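Local coordinates for bifunctional GH43-CE protein (Bacteroides eggerthii, PDB 6MLY) that probably acts on arabinoxylan as a two-enzyme fusion, joining a family 43 xylosidase-like glycoside hydrolase to a carbohydrate esterase, at residues E433-E447 / Y458-G472. Numbering follows the deposited sequence.
Sequences EKVPLNQQVVYFKAE and YFYYSLDGSNWKAIG
The indole of Trp468 lies between two side chains: Lys445 spans one face, NZ standing 3.4 Å from the centroid of the five-membered ring in a cation-pi contact with CE beside it, while CB of Ser462 lies over the opposite face, toward its rim. Backbone N of Phe444 sits at the indole edge. With CG of Lys445 anti to its N (chi1 -178°) and a bend at chi3, the chain folds over the indole; its CE also lies over one face of the Tyr460 ring, toward the rim. Asp464 O lies over one face of the Tyr443 ring, toward its rim, and Ser462 O at its edge. Tyr460 OH donates to Glu447 OE1 at 2.7 Å, from above a carboxylate set 86° to the ring. Beneath these groups the antiparallel hairpin 441-449/456-462 zips up, Tyr443 N reaching Ser462 O at 2.7 Å. On the other sheet face, Phe444 CE1 meets Tyr461 CB and Ala446 CB packs on Phe459; Phe444 and Phe459 reach Val408, as expected inside a concanavalin-like beta sandwich. Val435 CG1 touches Tyr461 OH, and Gly472 N donates to Glu433 OE1 at 3.1 Å, tying strand 430-436, at the other sheet's margin, to outermost strand 469-476. With an alanine in place of Trp468, the Lys445 ammonium would probably lose its close cation-pi partner and its chain turn more freely. Buried Glu447 has OE1 bonded to Tyr460 and OE2 to Ser515 OG, pairing that would help a carboxylate stay charged.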
# COMPACT_ATOMS: atom_id res chain seq x y z
N GLU A 433 -1.97 -1.99 15.21
CA GLU A 433 -3.27 -2.22 15.82
C GLU A 433 -3.39 -3.72 16.10
O GLU A 433 -2.71 -4.53 15.46
CB GLU A 433 -4.37 -1.70 14.89
CG GLU A 433 -5.78 -1.82 15.45
CD GLU A 433 -6.87 -1.31 14.51
OE1 GLU A 433 -6.60 -0.32 13.76
OE2 GLU A 433 -7.98 -1.91 14.53
N LYS A 434 -4.25 -4.08 17.06
CA LYS A 434 -4.36 -5.46 17.52
C LYS A 434 -5.77 -5.72 18.06
O LYS A 434 -6.19 -5.09 19.02
CB LYS A 434 -3.31 -5.71 18.60
CG LYS A 434 -3.28 -7.12 19.16
CD LYS A 434 -1.93 -7.50 19.74
CE LYS A 434 -1.38 -6.46 20.70
NZ LYS A 434 -0.14 -6.91 21.35
N VAL A 435 -6.48 -6.65 17.42
CA VAL A 435 -7.82 -7.09 17.83
C VAL A 435 -7.72 -8.54 18.28
O VAL A 435 -7.03 -9.33 17.63
CB VAL A 435 -8.86 -6.92 16.70
CG1 VAL A 435 -10.20 -7.55 17.05
CG2 VAL A 435 -9.05 -5.46 16.32
N PRO A 436 -8.38 -8.94 19.39
CA PRO A 436 -8.44 -10.36 19.77
C PRO A 436 -9.32 -11.17 18.81
O PRO A 436 -10.30 -10.65 18.27
CB PRO A 436 -9.05 -10.30 21.18
CG PRO A 436 -9.91 -9.06 21.15
CD PRO A 436 -9.11 -8.08 20.33
N LEU A 437 -8.96 -12.44 18.60
CA LEU A 437 -9.77 -13.36 17.81
C LEU A 437 -10.40 -14.41 18.74
O LEU A 437 -9.70 -15.00 19.58
CB LEU A 437 -8.90 -14.01 16.73
CG LEU A 437 -9.66 -14.85 15.70
CD1 LEU A 437 -10.72 -14.03 14.98
CD2 LEU A 437 -8.71 -15.49 14.70
N ASN A 438 -11.71 -14.61 18.59
CA ASN A 438 -12.47 -15.61 19.35
C ASN A 438 -13.12 -16.63 18.39
O ASN A 438 -13.90 -17.46 18.83
CB ASN A 438 -13.51 -14.94 20.24
CG ASN A 438 -12.93 -13.78 21.03
OD1 ASN A 438 -11.99 -13.96 21.80
ND2 ASN A 438 -13.46 -12.58 20.82
N GLN A 439 -12.78 -16.55 17.09
CA GLN A 439 -13.10 -17.58 16.09
C GLN A 439 -11.79 -18.25 15.63
O GLN A 439 -10.70 -17.93 16.12
CB GLN A 439 -13.80 -16.98 14.87
CG GLN A 439 -14.98 -16.08 15.20
CD GLN A 439 -15.68 -15.60 13.95
OE1 GLN A 439 -15.22 -15.81 12.83
NE2 GLN A 439 -16.81 -14.93 14.15
N GLN A 440 -11.91 -19.18 14.68
CA GLN A 440 -10.73 -19.80 14.07
C GLN A 440 -10.71 -19.55 12.56
O GLN A 440 -9.63 -19.38 11.99
CB GLN A 440 -10.66 -21.28 14.47
CG GLN A 440 -10.73 -21.46 15.98
CD GLN A 440 -9.91 -22.63 16.46
OE1 GLN A 440 -9.86 -23.68 15.83
NE2 GLN A 440 -9.27 -22.44 17.60
N VAL A 441 -11.89 -19.48 11.93
CA VAL A 441 -12.01 -18.97 10.56
C VAL A 441 -11.91 -17.44 10.61
O VAL A 441 -12.62 -16.78 11.37
CB VAL A 441 -13.33 -19.43 9.90
CG1 VAL A 441 -13.52 -18.79 8.53
CG2 VAL A 441 -13.40 -20.95 9.79
N VAL A 442 -11.00 -16.89 9.80
CA VAL A 442 -10.75 -15.46 9.71
C VAL A 442 -10.45 -15.10 8.24
O VAL A 442 -9.93 -15.93 7.48
CB VAL A 442 -9.60 -15.04 10.65
CG1 VAL A 442 -8.28 -15.69 10.26
CG2 VAL A 442 -9.44 -13.53 10.73
N TYR A 443 -10.79 -13.87 7.86
CA TYR A 443 -10.62 -13.37 6.50
C TYR A 443 -9.66 -12.18 6.53
O TYR A 443 -9.50 -11.53 7.56
CB TYR A 443 -11.99 -12.99 5.92
CG TYR A 443 -12.96 -14.13 5.77
CD1 TYR A 443 -13.71 -14.58 6.85
CD2 TYR A 443 -13.16 -14.76 4.55
CE1 TYR A 443 -14.60 -15.63 6.72
CE2 TYR A 443 -14.05 -15.81 4.40
CZ TYR A 443 -14.78 -16.25 5.49
OH TYR A 443 -15.66 -17.27 5.35
N PHE A 444 -9.00 -11.92 5.39
CA PHE A 444 -8.10 -10.78 5.21
C PHE A 444 -8.21 -10.24 3.78
O PHE A 444 -8.55 -10.97 2.86
CB PHE A 444 -6.64 -11.14 5.51
CG PHE A 444 -6.37 -11.54 6.94
CD1 PHE A 444 -6.39 -10.59 7.96
CD2 PHE A 444 -6.11 -12.85 7.28
CE1 PHE A 444 -6.13 -10.96 9.27
CE2 PHE A 444 -5.86 -13.22 8.59
CZ PHE A 444 -5.87 -12.27 9.59
N LYS A 445 -7.90 -8.94 3.64
CA LYS A 445 -7.96 -8.21 2.38
C LYS A 445 -6.81 -7.20 2.37
O LYS A 445 -6.44 -6.67 3.41
CB LYS A 445 -9.33 -7.54 2.23
CG LYS A 445 -9.58 -6.78 0.94
CD LYS A 445 -11.06 -6.65 0.56
CE LYS A 445 -11.83 -5.69 1.43
NZ LYS A 445 -13.23 -5.53 0.98
N ALA A 446 -6.23 -6.98 1.19
CA ALA A 446 -5.16 -6.01 0.99
C ALA A 446 -5.43 -5.25 -0.31
O ALA A 446 -5.48 -5.86 -1.36
CB ALA A 446 -3.83 -6.71 0.97
N GLU A 447 -5.63 -3.93 -0.20
CA GLU A 447 -5.91 -3.06 -1.34
C GLU A 447 -4.63 -2.35 -1.77
O GLU A 447 -3.72 -2.16 -0.96
CB GLU A 447 -6.98 -2.02 -0.98
CG GLU A 447 -8.33 -2.62 -0.60
CD GLU A 447 -9.47 -1.63 -0.58
OE1 GLU A 447 -9.39 -0.66 0.21
OE2 GLU A 447 -10.44 -1.82 -1.36
N TYR A 458 -3.85 -0.51 1.80
CA TYR A 458 -4.79 -0.59 2.92
C TYR A 458 -5.04 -2.07 3.25
O TYR A 458 -5.33 -2.86 2.36
CB TYR A 458 -6.12 0.09 2.58
CG TYR A 458 -6.02 1.42 1.87
CD1 TYR A 458 -5.27 2.46 2.39
CD2 TYR A 458 -6.70 1.64 0.68
CE1 TYR A 458 -5.18 3.69 1.75
CE2 TYR A 458 -6.62 2.86 0.02
CZ TYR A 458 -5.86 3.89 0.55
OH TYR A 458 -5.79 5.08 -0.11
N PHE A 459 -4.95 -2.41 4.54
CA PHE A 459 -5.25 -3.76 5.03
C PHE A 459 -6.56 -3.76 5.81
O PHE A 459 -6.89 -2.79 6.49
CB PHE A 459 -4.11 -4.27 5.91
CG PHE A 459 -2.79 -4.39 5.19
CD1 PHE A 459 -1.89 -3.34 5.17
CD2 PHE A 459 -2.44 -5.56 4.53
CE1 PHE A 459 -0.68 -3.45 4.51
CE2 PHE A 459 -1.23 -5.68 3.87
CZ PHE A 459 -0.35 -4.62 3.86
N TYR A 460 -7.29 -4.88 5.70
CA TYR A 460 -8.52 -5.13 6.44
C TYR A 460 -8.49 -6.56 6.99
O TYR A 460 -7.71 -7.40 6.50
CB TYR A 460 -9.77 -4.99 5.56
CG TYR A 460 -9.93 -3.70 4.80
CD1 TYR A 460 -10.98 -2.83 5.09
CD2 TYR A 460 -9.09 -3.36 3.76
CE1 TYR A 460 -11.16 -1.65 4.39
CE2 TYR A 460 -9.26 -2.19 3.04
CZ TYR A 460 -10.30 -1.33 3.36
OH TYR A 460 -10.47 -0.17 2.66
N TYR A 461 -9.34 -6.84 7.99
CA TYR A 461 -9.67 -8.20 8.41
C TYR A 461 -11.19 -8.37 8.35
O TYR A 461 -11.90 -7.43 8.03
CB TYR A 461 -9.07 -8.51 9.79
CG TYR A 461 -9.81 -7.95 10.97
CD1 TYR A 461 -10.88 -8.63 11.55
CD2 TYR A 461 -9.43 -6.75 11.55
CE1 TYR A 461 -11.56 -8.12 12.64
CE2 TYR A 461 -10.10 -6.23 12.65
CZ TYR A 461 -11.16 -6.92 13.20
OH TYR A 461 -11.83 -6.42 14.28
N SER A 462 -11.66 -9.59 8.64
CA SER A 462 -13.08 -9.90 8.64
C SER A 462 -13.32 -11.28 9.27
O SER A 462 -12.48 -12.17 9.12
CB SER A 462 -13.65 -9.80 7.25
OG SER A 462 -14.98 -10.29 7.19
N LEU A 463 -14.45 -11.44 9.97
CA LEU A 463 -14.84 -12.68 10.65
C LEU A 463 -15.96 -13.38 9.86
O LEU A 463 -16.49 -14.39 10.31
CB LEU A 463 -15.32 -12.34 12.07
CG LEU A 463 -14.42 -11.41 12.88
CD1 LEU A 463 -14.92 -11.28 14.31
CD2 LEU A 463 -12.98 -11.90 12.88
N ASP A 464 -16.24 -12.86 8.67
CA ASP A 464 -17.51 -13.02 7.96
C ASP A 464 -17.22 -12.94 6.46
O ASP A 464 -16.16 -12.48 6.04
CB ASP A 464 -18.48 -11.96 8.49
CG ASP A 464 -19.86 -11.90 7.85
OD1 ASP A 464 -19.99 -12.29 6.67
OD2 ASP A 464 -20.79 -11.42 8.54
N GLY A 465 -18.17 -13.42 5.64
CA GLY A 465 -18.09 -13.30 4.19
C GLY A 465 -17.79 -11.88 3.72
O GLY A 465 -16.90 -11.68 2.90
N SER A 466 -18.51 -10.88 4.28
CA SER A 466 -18.66 -9.57 3.62
C SER A 466 -18.29 -8.36 4.50
O SER A 466 -17.92 -7.33 3.96
CB SER A 466 -20.06 -9.42 3.08
OG SER A 466 -20.14 -8.34 2.16
N ASN A 467 -18.41 -8.46 5.83
CA ASN A 467 -18.32 -7.26 6.71
C ASN A 467 -16.85 -6.94 7.01
O ASN A 467 -16.28 -7.45 7.98
CB ASN A 467 -19.15 -7.42 8.00
N TRP A 468 -16.26 -6.05 6.20
CA TRP A 468 -14.81 -5.79 6.20
C TRP A 468 -14.45 -4.67 7.18
O TRP A 468 -14.78 -3.51 6.94
CB TRP A 468 -14.30 -5.51 4.78
CG TRP A 468 -14.26 -6.74 3.94
CD1 TRP A 468 -15.15 -7.12 2.99
CD2 TRP A 468 -13.29 -7.79 4.02
NE1 TRP A 468 -14.80 -8.33 2.46
CE2 TRP A 468 -13.65 -8.77 3.07
CE3 TRP A 468 -12.14 -8.00 4.79
CZ2 TRP A 468 -12.91 -9.93 2.88
CZ3 TRP A 468 -11.40 -9.15 4.60
CH2 TRP A 468 -11.78 -10.10 3.65
N LYS A 469 -13.72 -5.04 8.24
CA LYS A 469 -13.24 -4.15 9.30
C LYS A 469 -11.80 -3.72 9.00
O LYS A 469 -10.88 -4.55 9.03
CB LYS A 469 -13.31 -4.86 10.66
CG LYS A 469 -14.71 -5.12 11.20
CD LYS A 469 -14.81 -6.39 12.04
CE LYS A 469 -15.94 -6.35 13.06
NZ LYS A 469 -15.52 -5.69 14.32
N ALA A 470 -11.61 -2.43 8.72
CA ALA A 470 -10.29 -1.83 8.48
C ALA A 470 -9.40 -2.03 9.72
O ALA A 470 -9.91 -2.05 10.85
CB ALA A 470 -10.44 -0.37 8.14
N ILE A 471 -8.08 -2.15 9.50
CA ILE A 471 -7.13 -2.35 10.60
C ILE A 471 -5.75 -1.82 10.22
O ILE A 471 -5.21 -2.11 9.14
CB ILE A 471 -7.07 -3.84 11.02
CG1 ILE A 471 -5.98 -4.07 12.08
CG2 ILE A 471 -6.88 -4.74 9.81
CD1 ILE A 471 -6.12 -5.38 12.83
N GLY A 472 -5.17 -1.06 11.16
CA GLY A 472 -3.81 -0.54 11.09
C GLY A 472 -3.72 0.70 10.21
O GLY A 472 -4.76 1.24 9.75